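Long-range contacts in iota-carrageenase (PDB 1H80), which hydrolyses the beta-1,4 linkages of iota-carrageenan, a sulfated galactan of red algal cell walls, within the chain and with inversion of anomeric configuration: residues K154-S159 with N186-Y191; A158-D163 with G192-Y197. All blocks are in the same frame, centred on the assembly; numbering follows the deposited sequence.

Interaction 1. Residues K154-S159 with N186-Y191; sequences KTIFAS and NALFGY. With NA (sodium ion), chain H.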
ATOM      1  N   LYS A 154      -2.059  -2.787 -13.574  1.00 18.26           N
ATOM      2  CA  LYS A 154      -3.038  -3.435 -12.719  1.00 18.63           C
ATOM      3  C   LYS A 154      -2.587  -4.821 -12.281  1.00 18.22           C
ATOM      4  O   LYS A 154      -3.343  -5.788 -12.348  1.00 18.30           O
ATOM      5  CB  LYS A 154      -4.397  -3.511 -13.420  1.00 18.76           C
ATOM      6  CG  LYS A 154      -5.033  -2.149 -13.650  1.00 19.91           C
ATOM      7  CD  LYS A 154      -6.512  -2.286 -13.979  1.00 20.33           C
ATOM      8  CE  LYS A 154      -7.160  -0.933 -14.227  1.00 21.03           C
ATOM      9  NZ  LYS A 154      -6.624  -0.291 -15.461  1.00 20.76           N
ATOM     10  N   THR A 155      -1.341  -4.912 -11.829  1.00 17.10           N
ATOM     11  CA  THR A 155      -0.809  -6.181 -11.360  1.00 16.63           C
ATOM     12  C   THR A 155      -1.327  -6.476  -9.959  1.00 16.51           C
ATOM     13  O   THR A 155      -1.805  -5.583  -9.254  1.00 15.76           O
ATOM     14  CB  THR A 155       0.728  -6.161 -11.281  1.00 16.90           C
ATOM     15  OG1 THR A 155       1.142  -5.133 -10.371  1.00 15.63           O
ATOM     16  CG2 THR A 155       1.332  -5.910 -12.646  1.00 17.02           C
ATOM     17  N   ILE A 156      -1.235  -7.740  -9.564  1.00 16.02           N
ATOM     18  CA  ILE A 156      -1.640  -8.153  -8.232  1.00 16.66           C
ATOM     19  C   ILE A 156      -0.524  -7.672  -7.307  1.00 16.02           C
ATOM     20  O   ILE A 156       0.610  -7.481  -7.757  1.00 16.09           O
ATOM     21  CB  ILE A 156      -1.746  -9.692  -8.138  1.00 17.86           C
ATOM     22  CG1 ILE A 156      -2.756 -10.210  -9.166  1.00 19.33           C
ATOM     23  CG2 ILE A 156      -2.131 -10.107  -6.729  1.00 18.18           C
ATOM     24  CD1 ILE A 156      -4.159  -9.644  -9.010  1.00 20.40           C
ATOM     25  N   PHE A 157      -0.854  -7.464  -6.034  1.00 15.65           N
ATOM     26  CA  PHE A 157       0.095  -7.019  -5.010  1.00 14.76           C
ATOM     27  C   PHE A 157       0.418  -5.538  -5.017  1.00 13.62           C
ATOM     28  O   PHE A 157       0.586  -4.927  -6.073  1.00 13.57           O
ATOM     29  CB  PHE A 157       1.420  -7.785  -5.119  1.00 16.60           C
ATOM     30  CG  PHE A 157       1.289  -9.253  -4.870  1.00 17.74           C
ATOM     31  CD1 PHE A 157       1.014  -9.731  -3.596  1.00 19.23           C
ATOM     32  CD2 PHE A 157       1.401 -10.155  -5.916  1.00 19.17           C
ATOM     33  CE1 PHE A 157       0.851 -11.095  -3.366  1.00 20.74           C
ATOM     34  CE2 PHE A 157       1.239 -11.521  -5.700  1.00 19.87           C
ATOM     35  CZ  PHE A 157       0.962 -11.991  -4.422  1.00 20.26           C
ATOM     36  N   ALA A 158       0.503  -4.966  -3.821  1.00 13.61           N
ATOM     37  CA  ALA A 158       0.876  -3.569  -3.686  1.00 13.84           C
ATOM     38  C   ALA A 158       2.341  -3.557  -4.100  1.00 13.48           C
ATOM     39  O   ALA A 158       3.030  -4.571  -3.995  1.00 14.12           O
ATOM     40  CB  ALA A 158       0.733  -3.120  -2.241  1.00 14.26           C
ATOM     41  N   SER A 159       2.826  -2.411  -4.556  1.00 13.06           N
ATOM     42  CA  SER A 159       4.203  -2.314  -5.009  1.00 12.82           C
ATOM     43  C   SER A 159       5.253  -2.474  -3.923  1.00 12.92           C
ATOM     44  O   SER A 159       6.313  -3.038  -4.168  1.00 11.89           O
ATOM     45  CB  SER A 159       4.412  -0.989  -5.729  1.00 14.46           C
ATOM     46  OG  SER A 159       3.624  -0.954  -6.903  1.00 15.91           O
ATOM     47  N   ASN A 186      -1.660   3.570 -12.763  1.00 15.76           N
ATOM     48  CA  ASN A 186      -2.511   2.446 -13.134  1.00 16.27           C
ATOM     49  C   ASN A 186      -2.450   1.222 -12.221  1.00 15.85           C
ATOM     50  O   ASN A 186      -2.165   0.110 -12.666  1.00 15.55           O
ATOM     51  CB  ASN A 186      -2.200   2.047 -14.582  1.00 17.47           C
ATOM     52  CG  ASN A 186      -3.278   1.170 -15.185  1.00 18.28           C
ATOM     53  OD1 ASN A 186      -4.446   1.270 -14.815  1.00 19.87           O
ATOM     54  ND2 ASN A 186      -2.894   0.316 -16.130  1.00 20.35           N
ATOM     55  N   ALA A 187      -2.740   1.431 -10.943  1.00 15.27           N
ATOM     56  CA  ALA A 187      -2.746   0.341  -9.972  1.00 15.51           C
ATOM     57  C   ALA A 187      -4.108  -0.351  -9.974  1.00 15.94           C
ATOM     58  O   ALA A 187      -5.127   0.261 -10.308  1.00 16.34           O
ATOM     59  CB  ALA A 187      -2.451   0.883  -8.580  1.00 15.36           C
ATOM     60  N   LEU A 188      -4.117  -1.628  -9.607  1.00 15.94           N
ATOM     61  CA  LEU A 188      -5.357  -2.394  -9.527  1.00 15.83           C
ATOM     62  C   LEU A 188      -6.062  -1.953  -8.246  1.00 15.99           C
ATOM     63  O   LEU A 188      -5.412  -1.711  -7.227  1.00 15.31           O
ATOM     64  CB  LEU A 188      -5.043  -3.889  -9.476  1.00 16.79           C
ATOM     65  CG  LEU A 188      -6.210  -4.873  -9.405  1.00 17.98           C
ATOM     66  CD1 LEU A 188      -7.150  -4.679 -10.588  1.00 18.24           C
ATOM     67  CD2 LEU A 188      -5.649  -6.286  -9.390  1.00 17.64           C
ATOM     68  N   PHE A 189      -7.386  -1.862  -8.287  1.00 15.07           N
ATOM     69  CA  PHE A 189      -8.152  -1.400  -7.134  1.00 15.07           C
ATOM     70  C   PHE A 189      -7.863  -2.088  -5.805  1.00 14.76           C
ATOM     71  O   PHE A 189      -7.889  -1.444  -4.759  1.00 15.53           O
ATOM     72  CB  PHE A 189      -9.660  -1.498  -7.415  1.00 15.31           C
ATOM     73  CG  PHE A 189     -10.169  -2.906  -7.536  1.00 15.69           C
ATOM     74  CD1 PHE A 189     -10.070  -3.599  -8.741  1.00 16.15           C
ATOM     75  CD2 PHE A 189     -10.742  -3.545  -6.440  1.00 15.98           C
ATOM     76  CE1 PHE A 189     -10.537  -4.906  -8.851  1.00 16.63           C
ATOM     77  CE2 PHE A 189     -11.214  -4.857  -6.541  1.00 17.09           C
ATOM     78  CZ  PHE A 189     -11.109  -5.537  -7.751  1.00 16.48           C
ATOM     79  N   GLY A 190      -7.595  -3.388  -5.844  1.00 15.15           N
ATOM     80  CA  GLY A 190      -7.347  -4.124  -4.618  1.00 14.48           C
ATOM     81  C   GLY A 190      -5.964  -3.938  -4.037  1.00 14.06           C
ATOM     82  O   GLY A 190      -5.651  -4.488  -2.979  1.00 14.12           O
ATOM     83  N   TYR A 191      -5.137  -3.153  -4.709  1.00 13.52           N
ATOM     84  CA  TYR A 191      -3.788  -2.952  -4.227  1.00 13.98           C
ATOM     85  C   TYR A 191      -3.370  -1.496  -4.197  1.00 14.19           C
ATOM     86  O   TYR A 191      -4.087  -0.665  -3.654  1.00 13.65           O
ATOM     87  CB  TYR A 191      -2.838  -3.815  -5.055  1.00 14.21           C
ATOM     88  CG  TYR A 191      -3.237  -5.271  -4.966  1.00 15.36           C
ATOM     89  CD1 TYR A 191      -2.885  -6.036  -3.859  1.00 16.40           C
ATOM     90  CD2 TYR A 191      -4.052  -5.852  -5.937  1.00 16.18           C
ATOM     91  CE1 TYR A 191      -3.336  -7.345  -3.711  1.00 17.81           C
ATOM     92  CE2 TYR A 191      -4.509  -7.166  -5.801  1.00 16.82           C
ATOM     93  CZ  TYR A 191      -4.146  -7.902  -4.683  1.00 17.61           C
ATOM     94  OH  TYR A 191      -4.594  -9.194  -4.522  1.00 19.40           O
TER
HETATM   95 NA    NA H1497       1.690  -5.403  -8.037  1.00 16.56          NA
HETATM   96  O   HOH W   1      -1.669  -2.891  -9.159  1.00 17.28           O
HETATM   97  O   HOH W   2       2.423  -3.104  -8.320  1.00 16.48           O

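Interaction 2. Residues A158-D163 with G192-Y197; sequences ASILVD and GLIQTY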
ATOM      1  N   ALA A 158       0.503  -4.966  -3.821  1.00 13.61           N
ATOM      2  CA  ALA A 158       0.876  -3.569  -3.686  1.00 13.84           C
ATOM      3  C   ALA A 158       2.341  -3.557  -4.100  1.00 13.48           C
ATOM      4  O   ALA A 158       3.030  -4.571  -3.995  1.00 14.12           O
ATOM      5  CB  ALA A 158       0.733  -3.120  -2.241  1.00 14.26           C
ATOM      6  N   SER A 159       2.826  -2.411  -4.556  1.00 13.06           N
ATOM      7  CA  SER A 159       4.203  -2.314  -5.009  1.00 12.82           C
ATOM      8  C   SER A 159       5.253  -2.474  -3.923  1.00 12.92           C
ATOM      9  O   SER A 159       6.313  -3.038  -4.168  1.00 11.89           O
ATOM     10  CB  SER A 159       4.412  -0.989  -5.729  1.00 14.46           C
ATOM     11  OG  SER A 159       3.624  -0.954  -6.903  1.00 15.91           O
ATOM     12  N   ILE A 160       4.964  -1.962  -2.733  1.00 12.25           N
ATOM     13  CA  ILE A 160       5.898  -2.071  -1.625  1.00 12.98           C
ATOM     14  C   ILE A 160       5.198  -2.787  -0.485  1.00 12.65           C
ATOM     15  O   ILE A 160       4.229  -2.286   0.089  1.00 13.20           O
ATOM     16  CB  ILE A 160       6.394  -0.682  -1.170  1.00 13.87           C
ATOM     17  CG1 ILE A 160       7.077   0.024  -2.350  1.00 15.89           C
ATOM     18  CG2 ILE A 160       7.375  -0.825  -0.010  1.00 13.20           C
ATOM     19  CD1 ILE A 160       7.604   1.399  -2.039  1.00 18.92           C
ATOM     20  N   LEU A 161       5.690  -3.977  -0.174  1.00 12.62           N
ATOM     21  CA  LEU A 161       5.117  -4.789   0.882  1.00 13.38           C
ATOM     22  C   LEU A 161       5.981  -4.658   2.125  1.00 13.51           C
ATOM     23  O   LEU A 161       7.095  -5.173   2.167  1.00 12.86           O
ATOM     24  CB  LEU A 161       5.060  -6.252   0.432  1.00 13.94           C
ATOM     25  CG  LEU A 161       4.337  -6.491  -0.896  1.00 16.09           C
ATOM     26  CD1 LEU A 161       4.523  -7.932  -1.340  1.00 16.42           C
ATOM     27  CD2 LEU A 161       2.860  -6.160  -0.738  1.00 16.01           C
ATOM     28  N   VAL A 162       5.470  -3.941   3.123  1.00 13.18           N
ATOM     29  CA  VAL A 162       6.184  -3.745   4.385  1.00 13.03           C
ATOM     30  C   VAL A 162       5.697  -4.940   5.189  1.00 14.19           C
ATOM     31  O   VAL A 162       4.827  -4.831   6.054  1.00 14.17           O
ATOM     32  CB  VAL A 162       5.765  -2.412   5.035  1.00 13.78           C
ATOM     33  CG1 VAL A 162       6.637  -2.117   6.243  1.00 14.08           C
ATOM     34  CG2 VAL A 162       5.895  -1.283   4.013  1.00 14.02           C
ATOM     35  N   ASP A 163       6.295  -6.084   4.879  1.00 14.21           N
ATOM     36  CA  ASP A 163       5.894  -7.371   5.429  1.00 15.41           C
ATOM     37  C   ASP A 163       6.664  -7.978   6.590  1.00 15.46           C
ATOM     38  O   ASP A 163       7.611  -7.401   7.128  1.00 14.75           O
ATOM     39  CB  ASP A 163       5.879  -8.385   4.285  1.00 16.94           C
ATOM     40  CG  ASP A 163       4.621  -9.229   4.262  1.00 19.42           C
ATOM     41  OD1 ASP A 163       4.100  -9.555   5.346  1.00 20.38           O
ATOM     42  OD2 ASP A 163       4.163  -9.576   3.151  0.50 19.32           O
ATOM     43  N   GLY A 192      -2.214  -1.183  -4.765  1.00 12.99           N
ATOM     44  CA  GLY A 192      -1.761   0.189  -4.736  1.00 13.26           C
ATOM     45  C   GLY A 192      -0.277   0.275  -4.455  1.00 12.68           C
ATOM     46  O   GLY A 192       0.476  -0.659  -4.715  1.00 13.52           O
ATOM     47  N   LEU A 193       0.139   1.391  -3.877  1.00 12.43           N
ATOM     48  CA  LEU A 193       1.550   1.620  -3.622  1.00 11.61           C
ATOM     49  C   LEU A 193       2.144   0.890  -2.421  1.00 12.28           C
ATOM     50  O   LEU A 193       3.062   0.082  -2.577  1.00 12.31           O
ATOM     51  CB  LEU A 193       1.782   3.128  -3.514  1.00 13.17           C
ATOM     52  CG  LEU A 193       3.209   3.658  -3.421  1.00 14.03           C
ATOM     53  CD1 LEU A 193       4.123   2.953  -4.408  1.00 15.52           C
ATOM     54  CD2 LEU A 193       3.168   5.158  -3.694  1.00 14.21           C
ATOM     55  N   ILE A 194       1.618   1.162  -1.234  1.00 11.61           N
ATOM     56  CA  ILE A 194       2.119   0.538  -0.014  1.00 12.87           C
ATOM     57  C   ILE A 194       1.076  -0.301   0.705  1.00 13.02           C
ATOM     58  O   ILE A 194      -0.083   0.084   0.788  1.00 13.67           O
ATOM     59  CB  ILE A 194       2.532   1.592   1.047  1.00 12.60           C
ATOM     60  CG1 ILE A 194       3.409   2.677   0.426  1.00 14.42           C
ATOM     61  CG2 ILE A 194       3.229   0.903   2.219  1.00 14.15           C
ATOM     62  CD1 ILE A 194       4.726   2.178  -0.110  1.00 14.49           C
ATOM     63  N   GLN A 195       1.485  -1.460   1.202  1.00 13.24           N
ATOM     64  CA  GLN A 195       0.596  -2.231   2.057  1.00 12.95           C
ATOM     65  C   GLN A 195       1.486  -2.602   3.229  1.00 13.02           C
ATOM     66  O   GLN A 195       2.578  -3.140   3.040  1.00 12.72           O
ATOM     67  CB  GLN A 195       0.020  -3.491   1.412  1.00 13.74           C
ATOM     68  CG  GLN A 195      -0.902  -4.185   2.425  1.00 15.02           C
ATOM     69  CD  GLN A 195      -2.010  -5.016   1.817  1.00 15.95           C
ATOM     70  OE1 GLN A 195      -2.833  -5.585   2.544  1.00 18.62           O
ATOM     71  NE2 GLN A 195      -2.047  -5.096   0.498  1.00 14.71           N
ATOM     72  N   THR A 196       1.025  -2.292   4.437  1.00 12.96           N
ATOM     73  CA  THR A 196       1.798  -2.557   5.644  1.00 13.96           C
ATOM     74  C   THR A 196       1.242  -3.699   6.476  1.00 14.83           C
ATOM     75  O   THR A 196       0.045  -3.755   6.740  1.00 15.51           O
ATOM     76  CB  THR A 196       1.841  -1.322   6.552  1.00 14.14           C
ATOM     77  OG1 THR A 196       0.524  -1.053   7.056  1.00 14.87           O
ATOM     78  CG2 THR A 196       2.336  -0.111   5.777  1.00 15.45           C
ATOM     79  N   TYR A 197       2.126  -4.592   6.905  1.00 13.91           N
ATOM     80  CA  TYR A 197       1.735  -5.730   7.729  1.00 15.05           C
ATOM     81  C   TYR A 197       2.421  -5.633   9.088  1.00 13.85           C
ATOM     82  O   TYR A 197       1.772  -5.678  10.133  1.00 14.35           O
ATOM     83  CB  TYR A 197       2.133  -7.023   7.029  1.00 15.99           C
ATOM     84  CG  TYR A 197       1.474  -7.178   5.682  1.00 17.84           C
ATOM     85  CD1 TYR A 197       0.134  -7.545   5.580  1.00 18.49           C
ATOM     86  CD2 TYR A 197       2.185  -6.937   4.507  1.00 19.59           C
ATOM     87  CE1 TYR A 197      -0.483  -7.669   4.337  1.00 19.53           C
ATOM     88  CE2 TYR A 197       1.579  -7.054   3.261  1.00 20.17           C
ATOM     89  CZ  TYR A 197       0.246  -7.422   3.183  1.00 20.27           C
ATOM     90  OH  TYR A 197      -0.348  -7.542   1.948  1.00 21.45           O
TER

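Interaction 1. Residues K154-S159 with N186-Y191
Two loops of successive coils of the right-handed beta-helix meet where Lys154, Ile156 and Phe157 pack against Asn186, Leu188 and Tyr191, beside a sodium ion. Lys154 is gripped twice by Asn186. Its backbone N donates to Asn186 O at 3.0 Å, and its ammonium NZ reaches Asn186 OD1 at 2.8 Å, in the carbonyl plane on a lone pair. The lysine chain is extended up to CE and bends only at chi4 (67°), which turns NZ onto the amide; Trp462 also receives this amine through its backbone O and a cation-pi contact. A lysine suits the place because its methylenes lie across Leu188 while its charge meets oxygens. Leu188 CD2 packs on Ile156 CD1 at 3.7 Å, the two side chains lying alongside and pointing the same way. Tyr191 spreads its ring beneath the backbone: Phe157 N sits 3.2 Å above the ring plane, over its centre, and Ile156 CA makes a CH-pi contact with it. Ile156 CG2 meets the phenol end, 3.4 Å from Tyr191 OH. A water takes the N-H of Leu188 and lies 2.7 Å from Thr155 O, between the loops. Ile156 O and Phe157 O bind the sodium ion, Phe157 O at 2.3 Å, an orientation consistent with the ring packed against this peptide. Its other ligands are Leu132 O, a water bonded to Ser159 OG, which Gln184 OE1 also holds, and Thr155 OG1, itself hydrogen-bonded to Asp152 OD1. Such oxygen-rich ligation, mostly by backbone carbonyls, is typical of a sodium site, here among the stacked turns of a parallel beta-helix.

Interaction 2. Residues A158-D163 with G192-Y197
Five backbone hydrogen bonds join Ala158-Asp163 to Gly192-Tyr197, one coil apart in the beta-helix, where strands 160-162 and 194-196 run parallel. Ser159 N and Ile160 N donate to Gly192 O and Leu193 O at the corner entering the strands; the second bond is 2.8 Å long. Ile160 O then accepts from Gln195 N, Val162 N donates to Gln195 O at 3.0 Å, and Val162 O accepts from Tyr197 N at 2.8 Å. This exchange of donors and acceptors is the parallel ladder; strands 160-162 and 194-196 run at 14° to each other. At Gly192 (phi 139°) a CB would be jammed against the preceding carbonyl O, so glycine fits the corner. One face of the pair carries Ile160, Val162, Ile194 and Thr196. Here beta-branched residues suit extended backbone, and the two isoleucines lie side by side, pointing the same way. Ile194 CD1 presses on Ile160 CB at 3.5 Å, tighter than usual for carbons, while Ile194 CG2 meets Val162 CG2 at 3.9 Å. Ile179 and Ile182 of strand 177-185 pack on Ile160, and Phe204 and Leu207 of strand 202-210 on Ile194. On the face of Leu161 and Gln195, Gln195 CB touches Ala158 CB of the preceding loop at 3.7 Å. Just past the ladder, Asp163 sets its carboxylate plane 19° from the Tyr197 ring; OD1 also has a weak hydrogen bond to Asn221. An alanine in place of Asp163 would probably leave the CD2 side of the Tyr197 ring without its flat partner and Asn221 without that weak bond. Asp163 OD1 lies 3.4 Å from Tyr197 CD2, approaching the ring obliquely.

How the interactions relate
Interactions 1 and 2 are consecutive stages of the same pairing between coils: loop against loop at 154-159 and 186-191, then strand against strand at 158-163 and 192-197. Their centres lie 10 Å apart, and Ala158 and Ser159 belong to both. The two also touch directly, with Ala187 CB 4.0 Å from Gly192 CA. Ser159 links the two: its OG, hydrogen-bonded to Gln184, also takes a water of the sodium shell, whereas its N bonds into the strand pairing. The side chain of Ser159 is about 5 Å from the ion, so sodium sits at the foot of the strand pair, where the loop chain becomes regular sheet.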